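Local coordinates for protein L-iditol 2-dehydrogenase (Clostridium scindens, PDB 4OH1) that binds zinc ions and probably catalyses the NAD+-dependent oxidation of L-iditol or a related polyol, as a member of the zinc-containing alcohol dehydrogenase family, at residues A[166-171]-A[267-272]; A[263-268]-A[292-297]; A[159-164]-A[296-301]; A[176-181]-A[202-207]. All coordinates share one frame; numbering follows the deposited sequence.

Contact 1. Residues A[166-171]-A[267-272]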
# COMPACT_ATOMS: atom_id res chain seq x y z
N ALA A 166 -7.43 13.64 1.41
CA ALA A 166 -8.28 12.60 0.82
C ALA A 166 -7.53 11.31 0.69
O ALA A 166 -8.06 10.25 1.00
CB ALA A 166 -8.85 13.00 -0.51
N GLU A 167 -6.28 11.39 0.30
CA GLU A 167 -5.50 10.20 0.14
C GLU A 167 -5.20 9.58 1.45
O GLU A 167 -5.17 8.38 1.57
CB GLU A 167 -4.19 10.54 -0.58
CG GLU A 167 -4.44 10.82 -2.03
CD GLU A 167 -3.24 11.36 -2.81
OE1 GLU A 167 -2.22 11.76 -2.20
OE2 GLU A 167 -3.35 11.40 -4.07
N GLN A 168 -4.94 10.40 2.43
CA GLN A 168 -4.66 9.89 3.76
C GLN A 168 -5.92 9.22 4.40
O GLN A 168 -5.82 8.26 5.11
CB GLN A 168 -4.13 11.00 4.63
CG GLN A 168 -3.78 10.58 6.02
CD GLN A 168 -2.69 9.52 6.05
OE1 GLN A 168 -1.53 9.85 6.23
NE2 GLN A 168 -3.06 8.23 5.96
N ALA A 169 -7.09 9.71 4.08
CA ALA A 169 -8.34 9.10 4.52
C ALA A 169 -8.71 7.89 3.70
O ALA A 169 -9.72 7.20 3.98
CB ALA A 169 -9.46 10.13 4.39
N LYS A 170 -7.93 7.64 2.65
CA LYS A 170 -8.13 6.47 1.82
C LYS A 170 -9.49 6.44 1.15
O LYS A 170 -10.12 5.39 1.04
CB LYS A 170 -7.87 5.22 2.63
CG LYS A 170 -6.44 5.27 3.02
CD LYS A 170 -6.09 4.31 4.04
CE LYS A 170 -4.67 4.57 4.47
NZ LYS A 170 -4.21 3.28 5.05
N ILE A 171 -9.91 7.58 0.65
CA ILE A 171 -11.17 7.60 -0.01
C ILE A 171 -11.03 6.74 -1.23
O ILE A 171 -10.06 6.87 -1.96
CB ILE A 171 -11.57 8.98 -0.40
CG1 ILE A 171 -11.52 9.91 0.84
CG2 ILE A 171 -12.98 8.91 -0.97
CD1 ILE A 171 -12.08 11.40 0.55
N ASP A 267 -10.72 5.41 8.63
CA ASP A 267 -9.59 6.33 8.66
C ASP A 267 -10.09 7.72 8.88
O ASP A 267 -10.87 8.26 8.07
CB ASP A 267 -8.78 6.31 7.39
CG ASP A 267 -8.10 5.00 7.17
OD1 ASP A 267 -6.97 4.86 7.67
OD2 ASP A 267 -8.68 4.12 6.48
N ALA A 268 -9.65 8.30 9.97
CA ALA A 268 -9.94 9.73 10.28
C ALA A 268 -8.68 10.58 10.13
O ALA A 268 -7.63 10.23 10.72
CB ALA A 268 -10.46 9.87 11.68
N VAL A 269 -8.83 11.72 9.46
CA VAL A 269 -7.73 12.62 9.17
C VAL A 269 -8.04 14.01 9.74
O VAL A 269 -9.05 14.64 9.40
CB VAL A 269 -7.47 12.75 7.69
CG1 VAL A 269 -6.26 13.59 7.45
CG2 VAL A 269 -7.19 11.38 7.08
N TYR A 270 -7.13 14.46 10.60
CA TYR A 270 -7.19 15.74 11.27
C TYR A 270 -6.15 16.63 10.66
O TYR A 270 -4.98 16.52 10.96
CB TYR A 270 -6.99 15.53 12.79
CG TYR A 270 -8.11 14.74 13.39
CD1 TYR A 270 -9.28 15.35 13.83
CD2 TYR A 270 -8.04 13.36 13.49
CE1 TYR A 270 -10.35 14.60 14.38
CE2 TYR A 270 -9.09 12.62 14.02
CZ TYR A 270 -10.23 13.24 14.48
OH TYR A 270 -11.25 12.45 14.95
N PHE A 271 -6.59 17.48 9.77
CA PHE A 271 -5.71 18.34 8.96
C PHE A 271 -5.86 19.83 9.21
O PHE A 271 -5.13 20.62 8.65
CB PHE A 271 -5.94 18.06 7.43
CG PHE A 271 -7.29 18.44 6.93
CD1 PHE A 271 -8.34 17.54 6.97
CD2 PHE A 271 -7.52 19.67 6.35
CE1 PHE A 271 -9.63 17.89 6.48
CE2 PHE A 271 -8.81 20.03 5.87
CZ PHE A 271 -9.85 19.14 5.94
N ALA A 272 -6.84 20.22 10.03
CA ALA A 272 -7.02 21.61 10.38
C ALA A 272 -5.89 22.08 11.29
O ALA A 272 -5.15 21.29 11.88
CB ALA A 272 -8.33 21.80 11.06
O HOH W 1 -5.46 2.82 7.55

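Contact 2. Residues A[263-268]-A[292-297]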
# COMPACT_ATOMS: atom_id res chain seq x y z
N ALA A 263 -16.30 4.44 11.22
CA ALA A 263 -16.54 2.99 11.20
C ALA A 263 -15.38 2.20 11.73
O ALA A 263 -14.26 2.70 11.85
CB ALA A 263 -16.82 2.55 9.81
N ARG A 264 -15.64 0.93 12.05
CA ARG A 264 -14.59 0.02 12.44
C ARG A 264 -13.62 -0.09 11.28
O ARG A 264 -14.03 -0.13 10.14
CB ARG A 264 -15.14 -1.36 12.81
CG ARG A 264 -16.10 -1.34 13.98
CD ARG A 264 -16.65 -2.77 14.32
NE ARG A 264 -15.73 -3.49 15.18
CZ ARG A 264 -15.79 -4.81 15.39
NH1 ARG A 264 -16.72 -5.53 14.78
NH2 ARG A 264 -14.92 -5.42 16.19
N ASP A 265 -12.33 -0.11 11.58
CA ASP A 265 -11.31 -0.07 10.56
C ASP A 265 -11.30 1.20 9.68
O ASP A 265 -10.69 1.21 8.64
CB ASP A 265 -11.39 -1.32 9.65
CG ASP A 265 -10.07 -1.63 8.96
OD1 ASP A 265 -9.00 -1.43 9.61
OD2 ASP A 265 -10.07 -2.08 7.79
N GLY A 266 -12.01 2.25 10.06
CA GLY A 266 -12.06 3.47 9.28
C GLY A 266 -10.84 4.38 9.48
O GLY A 266 -10.04 4.15 10.39
N ASP A 267 -10.72 5.41 8.63
CA ASP A 267 -9.59 6.33 8.66
C ASP A 267 -10.09 7.72 8.88
O ASP A 267 -10.87 8.26 8.07
CB ASP A 267 -8.78 6.31 7.39
CG ASP A 267 -8.10 5.00 7.17
OD1 ASP A 267 -6.97 4.86 7.67
OD2 ASP A 267 -8.68 4.12 6.48
N ALA A 268 -9.65 8.30 9.97
CA ALA A 268 -9.94 9.73 10.28
C ALA A 268 -8.68 10.58 10.13
O ALA A 268 -7.63 10.23 10.72
CB ALA A 268 -10.46 9.87 11.68
N GLN A 292 -10.71 -0.85 16.00
CA GLN A 292 -9.65 -0.85 15.07
C GLN A 292 -9.64 0.45 14.22
O GLN A 292 -9.46 0.44 13.02
CB GLN A 292 -9.76 -2.13 14.19
CG GLN A 292 -8.42 -2.42 13.49
CD GLN A 292 -8.33 -3.77 12.82
OE1 GLN A 292 -7.98 -4.78 13.45
NE2 GLN A 292 -8.63 -3.80 11.52
N LYS A 293 -9.86 1.59 14.87
CA LYS A 293 -9.84 2.85 14.17
C LYS A 293 -8.41 3.30 13.82
O LYS A 293 -7.44 2.82 14.39
CB LYS A 293 -10.60 3.92 14.93
CG LYS A 293 -12.10 3.67 15.03
CD LYS A 293 -12.73 4.60 16.05
CE LYS A 293 -14.25 4.41 16.08
NZ LYS A 293 -14.84 5.46 16.93
N HIS A 294 -8.29 4.11 12.78
CA HIS A 294 -7.00 4.66 12.37
C HIS A 294 -7.18 6.16 12.40
O HIS A 294 -8.10 6.70 11.74
CB HIS A 294 -6.57 4.19 10.98
CG HIS A 294 -6.74 2.73 10.76
ND1 HIS A 294 -5.82 1.80 11.16
CD2 HIS A 294 -7.75 2.03 10.19
CE1 HIS A 294 -6.27 0.59 10.89
NE2 HIS A 294 -7.44 0.70 10.31
N ILE A 295 -6.32 6.82 13.20
CA ILE A 295 -6.36 8.27 13.38
C ILE A 295 -5.06 8.87 12.85
O ILE A 295 -3.96 8.50 13.29
CB ILE A 295 -6.49 8.54 14.89
CG1 ILE A 295 -7.86 8.02 15.34
CG2 ILE A 295 -6.34 10.02 15.19
CD1 ILE A 295 -8.00 7.96 16.81
N HIS A 296 -5.19 9.80 11.93
CA HIS A 296 -4.05 10.36 11.25
C HIS A 296 -4.03 11.86 11.34
O HIS A 296 -5.09 12.54 11.30
CB HIS A 296 -4.10 10.10 9.74
CG HIS A 296 -4.40 8.70 9.37
ND1 HIS A 296 -3.45 7.71 9.37
CD2 HIS A 296 -5.55 8.11 8.95
CE1 HIS A 296 -3.99 6.57 8.99
NE2 HIS A 296 -5.27 6.78 8.74
N GLY A 297 -2.81 12.38 11.37
CA GLY A 297 -2.58 13.78 11.06
C GLY A 297 -2.17 14.00 9.60
O GLY A 297 -2.03 13.06 8.81

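Contact 3. Residues A[159-164]-A[296-301]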
# COMPACT_ATOMS: atom_id res chain seq x y z
N LEU A 159 -5.76 22.84 -3.10
CA LEU A 159 -6.08 21.52 -3.68
C LEU A 159 -5.05 20.48 -3.29
O LEU A 159 -5.43 19.34 -3.01
CB LEU A 159 -6.29 21.57 -5.17
CG LEU A 159 -6.94 20.36 -5.83
CD1 LEU A 159 -8.43 20.18 -5.32
CD2 LEU A 159 -6.95 20.57 -7.29
N THR A 160 -3.76 20.83 -3.22
CA THR A 160 -2.81 19.86 -2.72
C THR A 160 -3.08 19.39 -1.29
O THR A 160 -2.75 18.26 -0.93
CB THR A 160 -1.35 20.34 -2.74
OG1 THR A 160 -1.17 21.43 -1.80
CG2 THR A 160 -0.91 20.79 -4.16
N VAL A 161 -3.52 20.30 -0.42
CA VAL A 161 -3.88 19.94 0.91
C VAL A 161 -5.11 19.03 0.94
O VAL A 161 -5.18 18.05 1.64
CB VAL A 161 -4.18 21.21 1.74
CG1 VAL A 161 -4.69 20.81 3.11
CG2 VAL A 161 -2.91 22.04 1.93
N ALA A 162 -6.09 19.35 0.13
CA ALA A 162 -7.24 18.54 0.02
C ALA A 162 -6.91 17.17 -0.57
O ALA A 162 -7.42 16.15 -0.05
CB ALA A 162 -8.27 19.25 -0.81
N LEU A 163 -6.06 17.12 -1.60
CA LEU A 163 -5.65 15.85 -2.17
C LEU A 163 -4.92 15.00 -1.16
O LEU A 163 -5.17 13.80 -1.11
CB LEU A 163 -4.75 16.03 -3.41
CG LEU A 163 -5.48 16.43 -4.67
CD1 LEU A 163 -4.54 17.09 -5.63
CD2 LEU A 163 -6.06 15.24 -5.36
N SER A 164 -4.02 15.57 -0.38
CA SER A 164 -3.29 14.78 0.61
C SER A 164 -4.16 14.20 1.71
O SER A 164 -3.91 13.11 2.18
CB SER A 164 -2.24 15.62 1.34
OG SER A 164 -1.42 16.20 0.37
N HIS A 296 -5.19 9.80 11.93
CA HIS A 296 -4.05 10.36 11.25
C HIS A 296 -4.03 11.86 11.34
O HIS A 296 -5.09 12.54 11.30
CB HIS A 296 -4.10 10.10 9.74
CG HIS A 296 -4.40 8.70 9.37
ND1 HIS A 296 -3.45 7.71 9.37
CD2 HIS A 296 -5.55 8.11 8.95
CE1 HIS A 296 -3.99 6.57 8.99
NE2 HIS A 296 -5.27 6.78 8.74
N GLY A 297 -2.81 12.38 11.37
CA GLY A 297 -2.58 13.78 11.06
C GLY A 297 -2.17 14.00 9.60
O GLY A 297 -2.03 13.06 8.81
N MSE A 298 -1.95 15.27 9.26
CA MSE A 298 -1.62 15.70 7.90
C MSE A 298 -0.89 17.08 7.97
O MSE A 298 -1.50 18.09 8.35
CB MSE A 298 -2.91 15.80 7.07
CG MSE A 298 -2.80 15.31 5.61
SE MSE A 298 -1.51 16.40 4.66
CE MSE A 298 -2.66 18.01 4.52
N ILE A 299 0.41 17.10 7.64
CA ILE A 299 1.12 18.39 7.45
C ILE A 299 1.69 18.65 6.03
O ILE A 299 2.61 17.96 5.54
CB ILE A 299 2.24 18.69 8.51
CG1 ILE A 299 2.71 20.18 8.33
CG2 ILE A 299 3.37 17.61 8.44
CD1 ILE A 299 3.10 21.00 9.59
N GLN A 300 1.10 19.67 5.41
CA GLN A 300 1.53 20.30 4.14
C GLN A 300 1.21 19.50 2.90
O GLN A 300 0.75 20.08 1.93
CB GLN A 300 3.02 20.69 4.12
CG GLN A 300 3.38 21.88 4.97
CD GLN A 300 4.83 22.33 4.79
OE1 GLN A 300 5.49 22.01 3.78
NE2 GLN A 300 5.34 23.04 5.78
N GLY A 301 1.45 18.19 2.93
CA GLY A 301 1.45 17.39 1.69
C GLY A 301 2.88 17.43 1.08
O GLY A 301 3.69 18.34 1.38

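Contact 4. Residues A[176-181]-A[202-207]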
# COMPACT_ATOMS: atom_id res chain seq x y z
N SER A 176 -17.90 5.37 2.38
CA SER A 176 -18.65 6.48 2.92
C SER A 176 -17.70 7.49 3.54
O SER A 176 -16.72 7.13 4.25
CB SER A 176 -19.73 6.00 3.90
OG SER A 176 -19.13 5.36 5.01
N VAL A 177 -18.00 8.76 3.29
CA VAL A 177 -17.13 9.87 3.66
C VAL A 177 -17.87 10.90 4.48
O VAL A 177 -18.95 11.38 4.09
CB VAL A 177 -16.58 10.57 2.38
CG1 VAL A 177 -15.72 11.73 2.73
CG2 VAL A 177 -15.81 9.62 1.56
N ALA A 178 -17.30 11.24 5.62
CA ALA A 178 -17.81 12.36 6.44
C ALA A 178 -16.80 13.51 6.42
O ALA A 178 -15.63 13.30 6.74
CB ALA A 178 -18.04 11.92 7.89
N ILE A 179 -17.25 14.69 6.04
CA ILE A 179 -16.39 15.88 6.00
C ILE A 179 -16.88 16.87 7.02
O ILE A 179 -18.03 17.28 6.97
CB ILE A 179 -16.37 16.53 4.60
CG1 ILE A 179 -15.75 15.57 3.58
CG2 ILE A 179 -15.60 17.88 4.60
CD1 ILE A 179 -16.14 15.84 2.18
N MSE A 180 -16.02 17.22 7.97
CA MSE A 180 -16.38 18.22 9.03
C MSE A 180 -15.87 19.57 8.52
O MSE A 180 -14.64 19.81 8.38
CB MSE A 180 -15.76 17.93 10.37
CG MSE A 180 -15.55 16.47 10.71
SE MSE A 180 -17.25 15.43 10.57
CE MSE A 180 -17.99 16.37 12.08
N GLY A 181 -16.82 20.42 8.20
CA GLY A 181 -16.54 21.81 7.78
C GLY A 181 -16.94 22.04 6.33
O GLY A 181 -16.51 21.33 5.46
N THR A 202 -21.22 12.91 3.26
CA THR A 202 -22.01 13.75 4.18
C THR A 202 -21.14 14.83 4.75
O THR A 202 -20.06 14.57 5.30
CB THR A 202 -22.49 12.91 5.36
OG1 THR A 202 -23.25 11.81 4.86
CG2 THR A 202 -23.35 13.72 6.31
N VAL A 203 -21.58 16.06 4.61
CA VAL A 203 -20.88 17.22 5.16
C VAL A 203 -21.58 17.75 6.41
O VAL A 203 -22.83 17.77 6.51
CB VAL A 203 -20.75 18.32 4.10
CG1 VAL A 203 -20.13 19.61 4.64
CG2 VAL A 203 -19.91 17.81 2.91
N PHE A 204 -20.77 18.19 7.36
CA PHE A 204 -21.29 18.71 8.63
C PHE A 204 -20.85 20.16 8.80
O PHE A 204 -19.70 20.46 8.55
CB PHE A 204 -20.78 17.86 9.80
CG PHE A 204 -21.20 16.44 9.77
CD1 PHE A 204 -20.53 15.52 8.97
CD2 PHE A 204 -22.23 15.98 10.59
CE1 PHE A 204 -20.89 14.18 8.95
CE2 PHE A 204 -22.58 14.63 10.58
CZ PHE A 204 -21.88 13.74 9.72
N ASP A 205 -21.75 21.05 9.19
CA ASP A 205 -21.37 22.43 9.54
C ASP A 205 -22.42 23.03 10.46
O ASP A 205 -23.47 22.43 10.61
CB ASP A 205 -21.24 23.28 8.26
CG ASP A 205 -20.41 24.55 8.45
OD1 ASP A 205 -20.94 25.60 8.91
OD2 ASP A 205 -19.20 24.54 8.12
N ILE A 206 -22.18 24.23 11.04
CA ILE A 206 -23.21 25.00 11.81
C ILE A 206 -24.14 25.85 10.92
O ILE A 206 -25.33 26.10 11.19
CB ILE A 206 -22.57 26.02 12.74
CG1 ILE A 206 -21.43 25.39 13.55
CG2 ILE A 206 -23.61 26.57 13.70
CD1 ILE A 206 -21.81 24.04 14.13
N VAL A 207 -23.55 26.34 9.85
CA VAL A 207 -24.18 27.37 9.08
C VAL A 207 -25.01 26.76 7.96
O VAL A 207 -24.49 26.03 7.16
CB VAL A 207 -23.07 28.29 8.53
CG1 VAL A 207 -23.65 29.41 7.64
CG2 VAL A 207 -22.19 28.81 9.70

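Contact 1. Residues A[166-171]-A[267-272]
V269 points its CG2 methyl at the last turn of helix 156-168. That methyl lies 3.4 Å from A169 N, and A169 CB is 3.7 Å from the same V269 CG2. Q168, one residue earlier, touches the same methyl. Its CG is anti to the backbone N (chi1 -179°), and Q168 CG comes to 3.7 Å from V269 CG2. The two side chains meet at a slant, and the touching part of Q168 is its aliphatic root, CB and CG. One branch of V269 thus carries most of the apolar contact.

D267 lies two residues back on the strand, and its side chain also faces the helix end. Its CB packs 3.6 Å from A169 O. K170 runs across the carboxylate with an extended chain beyond CG. K170 CD sits 3.6 Å from D267 OD2, so it is the methylene chain that touches the acid. The charged ends stay further apart, with K170 NZ 4.1 Å from D267 OD1, too far for a salt bridge. A water closes this gap. It accepts from K170 NZ at 2.8 Å and donates to D267 OD1 over a short distance. The same D267 OD1 also takes a hydrogen bond from H296 of the neighbouring strand.

The chain leaves the helix at K170 with positive phi. K170 N bonds back to E167 O and I171 N to A166 O. This is a Schellman motif, here packed against strand 266-270 of the parallel, Rossmann-type sheet.

Contact 2. Residues A[263-268]-A[292-297]
Strands 266-270 and 294-297 are the last two of the parallel Rossmann-type sheet, and here D267 pairs with H294 and A268 with I295. The backbone bonds are H294 N to G266 O, A268 N to H294 O at 2.8 Å, and H296 N to A268 O at 2.8 Å.

Two histidine-carboxylate bonds fasten the side chains. H294 NE2 gives a nearly straight bond (175°) to D265 OD1 at 2.7 Å. The acceptor lies in the ring plane of H294, but the donor stands above the carboxylate plane, and the two planes are 68° apart. Q292 NE2 reaches the same D265 OD1 at 3.1 Å from the opposite face of the carboxylate. Two donors therefore grip one oxygen. D265 is the third residue of the type II turn from A263 to G266, with positive phi.

The second pair is turned differently. H296 NE2 donates to D267 OD1 at 2.8 Å, and this oxygen uses its anti lone pair. Ring and carboxylate are nearly coplanar, 16° apart. With NE2 of both rings donating to acids, ND1 is left for other partners.

Strand 294-297 is outermost in this chain, but the sheet runs on through an antiparallel pairing with the second subunit. Across that interface, H294 ND1 bonds to H296 ND1 of the second subunit, and H296 ND1 to H294 ND1 of the second subunit. Q292 OE1 accepts from the backbone N of I299 of the second subunit.

K293 turns to other partners: K293 CG is 4.0 Å from A263 O, and its NZ makes a salt bridge with D287 and a hydrogen bond with L259 O.

Contact 3. Residues A[159-164]-A[296-301]
The selenomethionine M298 is folded by two bends, chi2 -62° and chi3 -74°, which carry its SE and CE to the flank of helix 156-168. M298 SE comes to 3.5 Å from S164 CB. M298 CE lies 3.7 Å from V161 CG1, where the two side chains pass at a slant. This end of M298 therefore bridges residues three apart on the helix.

S164 holds its OG anti to the carbonyl carbon (chi1 -55°). From there S164 OG bonds to T160 O at 2.8 Å, one turn back. T160 O also accepts from S164 N, so two bonds hold it. S164 OG also has a hydrogen bond with Q304 NE2. The same S164 OG packs 3.4 Å from the bare CA of G301, whose positive phi glycine accommodates. No hydrogen bond joins the two segments directly.

V161 lies close to E157, a ligand of the zinc ion whose other ligands are H74, E75 and C46, here oxidised to cysteinesulfonic acid. Segment 296-301 leads out of strand 294-297 and crosses this side of helix 156-168. Helix 305-311 covers the helix at L159, T160 and L163, and helix 184-194 packs on V161, A162 and L163.

Contact 4. Residues A[176-181]-A[202-207]
The ring of F204 packs against two side chains of the adjoining strand, A178 and the selenomethionine M180. F204 CE1 is 3.8 Å from A178 CB. M180 SE is 3.7 Å from F204 CD1, a Met-aromatic contact. The selenium approaches obliquely, 4.4 Å from the ring centre and 40° off the ring normal. M180 and F204 lie side by side and point the same way. The bend at chi3 brings M180 CE to 3.9 Å from F204 CB. I179 O meets the ring at its edge.

On the other face of the sheet I179 CB is 4.1 Å from V203 CG2. Helix 184-194 covers both of these residues.

The backbones set this pattern. The strands pair in parallel, A178 with T202, I179 with V203 and M180 with F204. T202 N bonds to V177 O, I179 N to T202 O, F204 N to I179 O, and G181 N to F204 O at 2.9 Å.

G181 follows the strand with positive phi. It is the first glycine of a GxGxxG pattern, consistent with a dinucleotide-binding turn. D205 OD2 lies 3.8 Å from G181 C and accepts a hydrogen bond from A182 N. D205 OD1 accepts from V207 N at 2.9 Å, an Asx turn just before helix 208-216. One carboxylate thus ties the glycine turn to the next helix start.

Strand 176-180, helix 184-194 and strand 200-205 form a beta-alpha-beta unit. Strand 242-247 flanks strand 176-180 on its other side, and strand 221-224 lies beyond strand 200-205.

Overall arrangement
All four contacts reach the parallel sheet of the Rossmann-type domain; contact 3 does so through the end of its edge strand, with its touching residues just beyond. Contacts 1 and 2 share D267 and A268, with centres about 9 Å apart. Helix 156-168 joins contacts 1 and 3, whose centres are about 8 Å apart, and F271 CB touches M298 CB at 3.8 Å. Contact 4 is about 13 Å from contact 1, centre to centre, and touches it where I171 CG2 of contact 1 meets V177 CG2 at 3.9 Å. It does not touch contacts 2 and 3. Contact 3 approaches the zinc held by E157, with the V161 side chain about 5 Å from the metal. Contacts 1, 2 and 3 also touch the second subunit.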